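Local coordinates for protein dinoflagellate luciferase (Lingulodinium polyedrum, PDB 1VPR) that catalyses the bioluminescent oxidation of dinoflagellate luciferin, an open tetrapyrrole, by molecular oxygen, emitting blue light in a pH-regulated reaction, at residues 143-149 against 261-267; 216-220 against 312-316. Residues are numbered along the deposited sequence.

Overall arrangement
Both contacts lie in the catalytic part of the third of three homologous luciferase domains, which is built round an antiparallel beta barrel of the calycin superfamily. From the N terminus the chain first meets 143-149, in the loop between helix 120-126 and strand 163-169, then 216-220 on strand 215-219. Next comes 261-267 on strand 259-266, where interaction 1 closes over 111 intervening residues; 312-316, after the last barrel strand 297-307, closes interaction 2 over 91. The two closures therefore cross. Their centres are about 22 Å apart and their nearest atoms about 9 Å. Interaction 1 ties the loop before the barrel to one strand; interaction 2 ties the segment leaving the barrel to another.

Interaction 1 of 2, residues 143-149 against 261-267; sequences LPWPAGL and IGFFWEM
The proline-rich loop before the first barrel strand packs on strand 259-266 of the calycin-type catalytic domain, burying 432 Å², mainly through alternate strand residues Ile261, Phe263 and Trp265. Leu143 to Pro146 are extended like polyproline II (phi -71 to -81°, psi 124 to 146°) and run antiparallel to strand residues 261-266; a type II turn from Pro146 to Leu149 follows, closed by Leu149 N to Pro146 O at 3.1 Å. CA pairs Leu149-Gly262 (7.2 Å), Pro146-Phe263 (7.6 Å) and Leu143-Trp265 (8.2 Å) set the register, a spacing filled by side chains. Along the strand, Ile261 meets Leu149, CG2 to CD1 at 3.9 Å. Leu149 CD1 also lies 4.2 Å from Gly262 CA. Phe263, in rotamer p, turns one face of its ring to Pro146, whose CD sits 3.5 Å from the ring centroid and 8° off the normal, a CH-pi contact; Leu149 CD2 and Trp145 CE3 reach Phe263 CE1 at 3.6 and 3.7 Å. Phe264 points to the other face of the strand, where its ring meets His200. Trp265 (chi1 -82°, chi2 103°) returns to the loop: Leu143 CD2 lies 4.1 Å from its five-membered-ring centroid, 10° off the normal, and NE1 donates in-plane to Pro144 O at 3.0 Å. Past the strand, Met267, a selenomethionine in mmm, curls back so that its SE rests 4.0 Å from Leu143 CD2.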
loop_
_atom_site.group_PDB
_atom_site.type_symbol
_atom_site.label_atom_id
_atom_site.label_comp_id
_atom_site.label_asym_id
_atom_site.label_seq_id
_atom_site.Cartn_x
_atom_site.Cartn_y
_atom_site.Cartn_z
ATOM N N LEU A 143 -15.998 -11.119 -4.609
ATOM C CA LEU A 143 -14.797 -11.633 -3.973
ATOM C C LEU A 143 -15.219 -12.110 -2.587
ATOM O O LEU A 143 -16.135 -11.548 -1.979
ATOM C CB LEU A 143 -13.718 -10.533 -3.862
ATOM C CG LEU A 143 -12.994 -10.096 -5.158
ATOM C CD1 LEU A 143 -12.152 -8.837 -4.906
ATOM C CD2 LEU A 143 -12.099 -11.237 -5.672
ATOM N N PRO A 144 -14.594 -13.188 -2.085
ATOM C CA PRO A 144 -14.938 -13.682 -0.757
ATOM C C PRO A 144 -14.375 -12.731 0.302
ATOM O O PRO A 144 -13.259 -12.247 0.149
ATOM C CB PRO A 144 -14.227 -15.049 -0.693
ATOM C CG PRO A 144 -14.198 -15.497 -2.115
ATOM C CD PRO A 144 -13.817 -14.194 -2.829
ATOM N N TRP A 145 -15.149 -12.433 1.346
ATOM C CA TRP A 145 -14.630 -11.619 2.445
ATOM C C TRP A 145 -13.853 -12.649 3.277
ATOM O O TRP A 145 -14.274 -13.807 3.372
ATOM C CB TRP A 145 -15.761 -11.041 3.296
ATOM C CG TRP A 145 -16.500 -9.887 2.645
ATOM C CD1 TRP A 145 -17.623 -9.963 1.870
ATOM C CD2 TRP A 145 -16.160 -8.495 2.728
ATOM N NE1 TRP A 145 -18.008 -8.704 1.470
ATOM C CE2 TRP A 145 -17.124 -7.786 1.980
ATOM C CE3 TRP A 145 -15.132 -7.782 3.362
ATOM C CZ2 TRP A 145 -17.094 -6.387 1.842
ATOM C CZ3 TRP A 145 -15.097 -6.386 3.232
ATOM C CH2 TRP A 145 -16.071 -5.703 2.480
ATOM N N PRO A 146 -12.699 -12.268 3.860
ATOM C CA PRO A 146 -11.959 -13.259 4.653
ATOM C C PRO A 146 -12.532 -13.508 6.036
ATOM O O PRO A 146 -12.689 -12.579 6.827
ATOM C CB PRO A 146 -10.548 -12.673 4.709
ATOM C CG PRO A 146 -10.805 -11.182 4.707
ATOM C CD PRO A 146 -11.892 -11.045 3.647
ATOM N N ALA A 147 -12.851 -14.769 6.328
ATOM C CA ALA A 147 -13.385 -15.159 7.636
ATOM C C ALA A 147 -12.593 -14.499 8.763
ATOM O O ALA A 147 -11.362 -14.460 8.706
ATOM C CB ALA A 147 -13.299 -16.702 7.798
ATOM N N GLY A 148 -13.287 -13.994 9.785
ATOM C CA GLY A 148 -12.589 -13.367 10.906
ATOM C C GLY A 148 -12.368 -11.868 10.768
ATOM O O GLY A 148 -11.825 -11.232 11.672
ATOM N N LEU A 149 -12.769 -11.283 9.643
ATOM C CA LEU A 149 -12.599 -9.842 9.497
ATOM C C LEU A 149 -13.667 -9.145 10.330
ATOM O O LEU A 149 -14.847 -9.454 10.212
ATOM C CB LEU A 149 -12.744 -9.414 8.028
ATOM C CG LEU A 149 -12.544 -7.916 7.758
ATOM C CD1 LEU A 149 -11.080 -7.552 7.960
ATOM C CD2 LEU A 149 -12.992 -7.580 6.332
ATOM N N ILE A 261 -7.447 -3.279 10.395
ATOM C CA ILE A 261 -7.366 -4.681 9.962
ATOM C C ILE A 261 -7.973 -4.755 8.567
ATOM O O ILE A 261 -9.060 -4.228 8.313
ATOM C CB ILE A 261 -8.143 -5.628 10.907
ATOM C CG1 ILE A 261 -7.544 -5.551 12.309
ATOM C CG2 ILE A 261 -8.048 -7.075 10.381
ATOM C CD1 ILE A 261 -8.299 -6.369 13.345
ATOM N N GLY A 262 -7.281 -5.413 7.652
ATOM C CA GLY A 262 -7.797 -5.472 6.291
ATOM C C GLY A 262 -7.259 -6.633 5.498
ATOM O O GLY A 262 -6.658 -7.566 6.043
ATOM N N PHE A 263 -7.469 -6.592 4.202
ATOM C CA PHE A 263 -6.988 -7.666 3.351
ATOM C C PHE A 263 -6.920 -7.103 1.952
ATOM O O PHE A 263 -7.583 -6.097 1.659
ATOM C CB PHE A 263 -7.976 -8.837 3.355
ATOM C CG PHE A 263 -9.310 -8.483 2.806
ATOM C CD1 PHE A 263 -10.263 -7.839 3.608
ATOM C CD2 PHE A 263 -9.615 -8.749 1.473
ATOM C CE1 PHE A 263 -11.493 -7.473 3.083
ATOM C CE2 PHE A 263 -10.852 -8.377 0.938
ATOM C CZ PHE A 263 -11.781 -7.751 1.732
ATOM N N PHE A 264 -6.130 -7.746 1.094
ATOM C CA PHE A 264 -6.004 -7.322 -0.294
ATOM C C PHE A 264 -5.963 -8.555 -1.165
ATOM O O PHE A 264 -5.153 -9.435 -0.932
ATOM C CB PHE A 264 -4.717 -6.521 -0.541
ATOM C CG PHE A 264 -4.717 -5.174 0.096
ATOM C CD1 PHE A 264 -4.357 -5.022 1.421
ATOM C CD2 PHE A 264 -5.177 -4.067 -0.607
ATOM C CE1 PHE A 264 -4.468 -3.788 2.051
ATOM C CE2 PHE A 264 -5.286 -2.832 0.011
ATOM C CZ PHE A 264 -4.937 -2.690 1.342
ATOM N N TRP A 265 -6.839 -8.598 -2.161
ATOM C CA TRP A 265 -6.884 -9.699 -3.109
ATOM C C TRP A 265 -5.949 -9.357 -4.247
ATOM O O TRP A 265 -6.165 -8.365 -4.937
ATOM C CB TRP A 265 -8.285 -9.874 -3.687
ATOM C CG TRP A 265 -9.220 -10.646 -2.816
ATOM C CD1 TRP A 265 -10.214 -10.145 -2.034
ATOM C CD2 TRP A 265 -9.251 -12.073 -2.646
ATOM N NE1 TRP A 265 -10.869 -11.169 -1.376
ATOM C CE2 TRP A 265 -10.300 -12.363 -1.739
ATOM C CE3 TRP A 265 -8.500 -13.132 -3.172
ATOM C CZ2 TRP A 265 -10.616 -13.672 -1.351
ATOM C CZ3 TRP A 265 -8.819 -14.445 -2.777
ATOM C CH2 TRP A 265 -9.865 -14.693 -1.882
ATOM N N GLU A 266 -4.916 -10.171 -4.436
ATOM C CA GLU A 266 -3.952 -9.970 -5.522
ATOM C C GLU A 266 -4.561 -10.791 -6.659
ATOM O O GLU A 266 -4.448 -12.028 -6.690
ATOM C CB GLU A 266 -2.588 -10.522 -5.100
ATOM C CG GLU A 266 -1.471 -10.376 -6.126
ATOM C CD GLU A 266 -0.167 -10.966 -5.611
ATOM O OE1 GLU A 266 -0.110 -12.212 -5.480
ATOM O OE2 GLU A 266 0.781 -10.185 -5.318
HETATM N N MSE A 267 -5.209 -10.090 -7.589
HETATM C CA MSE A 267 -5.936 -10.725 -8.664
HETATM C C MSE A 267 -5.176 -11.663 -9.591
HETATM O O MSE A 267 -5.727 -12.669 -10.028
HETATM C CB MSE A 267 -6.668 -9.661 -9.479
HETATM C CG MSE A 267 -7.638 -8.782 -8.667
HETATM SE SE MSE A 267 -8.892 -9.837 -7.641
HETATM C CE MSE A 267 -9.508 -10.995 -9.077
#

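Interaction 2 of 2, residues 216-220 against 312-316; sequences CTVDA and SDPIP
Ser312 OG lies 2.8 Å from Asp219 OD2, the shortest approach between strand residues 216-219 of the calycin-type beta barrel and the irregular segment 312-316. Ser312 OG is also hydrogen-bonded to Glu7 OE1, near the N terminus; Asp219 OD1 makes a salt bridge to Lys229. The second polar link is weak: Ile315 N donates to Thr217 OG1 at 3.4 Å with an N-H...O angle of 158°, and that hydroxyl also hydrogen-bonds to Thr231 OG1 on the adjoining strand. The segments run antiparallel, with CA atoms 5.3 Å apart at Thr217-Pro314 and 7.9 Å at Asp219-Ser312, so the loop diverges towards Ser312. Extended strand angles (phi -100 to -136°, psi 124 to 152°) alternate the side chains: Thr217 and Asp219, both with chi1 m, face the loop, whereas Cys216 and Val218 point away. This alternation and the exposure of Asp313 and Pro314 are consistent with a segment laid on the outside of the barrel. Packing is modest, 194 Å² in total. Thr217 OG1 is 3.4 Å from Pro314 CA, and Thr217 CG2 is 4.2 Å from Ile315 CG1 and 4.0 Å from Asp313 O.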
loop_
_atom_site.group_PDB
_atom_site.type_symbol
_atom_site.label_atom_id
_atom_site.label_comp_id
_atom_site.label_asym_id
_atom_site.label_seq_id
_atom_site.Cartn_x
_atom_site.Cartn_y
_atom_site.Cartn_z
ATOM N N CYS A 216 -9.964 7.887 5.505
ATOM C CA CYS A 216 -8.578 8.325 5.412
ATOM C C CYS A 216 -8.124 8.540 3.983
ATOM O O CYS A 216 -8.613 7.876 3.075
ATOM C CB CYS A 216 -7.631 7.264 5.955
ATOM S SG CYS A 216 -7.682 6.924 7.704
ATOM N N THR A 217 -7.165 9.439 3.799
ATOM C CA THR A 217 -6.522 9.632 2.497
ATOM C C THR A 217 -5.074 9.242 2.805
ATOM O O THR A 217 -4.499 9.687 3.802
ATOM C CB THR A 217 -6.568 11.060 2.022
ATOM O OG1 THR A 217 -7.913 11.376 1.649
ATOM C CG2 THR A 217 -5.642 11.239 0.793
ATOM N N VAL A 218 -4.485 8.390 1.972
ATOM C CA VAL A 218 -3.137 7.908 2.208
ATOM C C VAL A 218 -2.213 8.127 1.008
ATOM O O VAL A 218 -2.546 7.765 -0.121
ATOM C CB VAL A 218 -3.146 6.374 2.554
ATOM C CG1 VAL A 218 -1.722 5.857 2.791
ATOM C CG2 VAL A 218 -4.003 6.121 3.785
ATOM N N ASP A 219 -1.074 8.753 1.265
ATOM C CA ASP A 219 -0.063 8.975 0.241
ATOM C C ASP A 219 0.933 7.863 0.523
ATOM O O ASP A 219 1.429 7.734 1.656
ATOM C CB ASP A 219 0.585 10.355 0.409
ATOM C CG ASP A 219 -0.429 11.477 0.244
ATOM O OD1 ASP A 219 -0.767 11.812 -0.898
ATOM O OD2 ASP A 219 -0.938 12.010 1.253
ATOM N N ALA A 220 1.191 7.048 -0.499
ATOM C CA ALA A 220 2.107 5.908 -0.421
ATOM C C ALA A 220 3.144 6.016 -1.536
ATOM O O ALA A 220 2.970 6.786 -2.472
ATOM C CB ALA A 220 1.339 4.605 -0.567
ATOM N N SER A 312 -0.138 17.137 3.325
ATOM C CA SER A 312 -0.691 16.625 2.083
ATOM C C SER A 312 -2.198 16.724 2.247
ATOM O O SER A 312 -2.717 16.535 3.353
ATOM C CB SER A 312 -0.256 15.174 1.905
ATOM O OG SER A 312 -0.553 14.725 0.589
ATOM N N ASP A 313 -2.906 17.028 1.169
ATOM C CA ASP A 313 -4.360 17.188 1.247
ATOM C C ASP A 313 -5.205 15.958 0.947
ATOM O O ASP A 313 -4.809 15.100 0.187
ATOM C CB ASP A 313 -4.810 18.280 0.283
ATOM C CG ASP A 313 -4.234 19.637 0.624
ATOM O OD1 ASP A 313 -4.018 20.426 -0.327
ATOM O OD2 ASP A 313 -4.008 19.915 1.825
ATOM N N PRO A 314 -6.393 15.869 1.549
ATOM C CA PRO A 314 -7.277 14.724 1.291
ATOM C C PRO A 314 -7.799 14.848 -0.147
ATOM O O PRO A 314 -7.672 15.910 -0.772
ATOM C CB PRO A 314 -8.441 14.947 2.260
ATOM C CG PRO A 314 -7.853 15.765 3.363
ATOM C CD PRO A 314 -6.895 16.702 2.660
ATOM N N ILE A 315 -8.377 13.776 -0.674
ATOM C CA ILE A 315 -9.011 13.836 -1.988
ATOM C C ILE A 315 -10.400 13.224 -1.721
ATOM O O ILE A 315 -10.601 12.553 -0.683
ATOM C CB ILE A 315 -8.240 13.059 -3.084
ATOM C CG1 ILE A 315 -7.952 11.626 -2.638
ATOM C CG2 ILE A 315 -6.936 13.787 -3.411
ATOM C CD1 ILE A 315 -7.517 10.709 -3.799
ATOM N N PRO A 316 -11.372 13.467 -2.616
ATOM C CA PRO A 316 -12.742 12.953 -2.468
ATOM C C PRO A 316 -12.855 11.469 -2.188
ATOM O O PRO A 316 -12.020 10.665 -2.621
ATOM C CB PRO A 316 -13.396 13.333 -3.785
ATOM C CG PRO A 316 -12.703 14.645 -4.117
ATOM C CD PRO A 316 -11.259 14.311 -3.822
#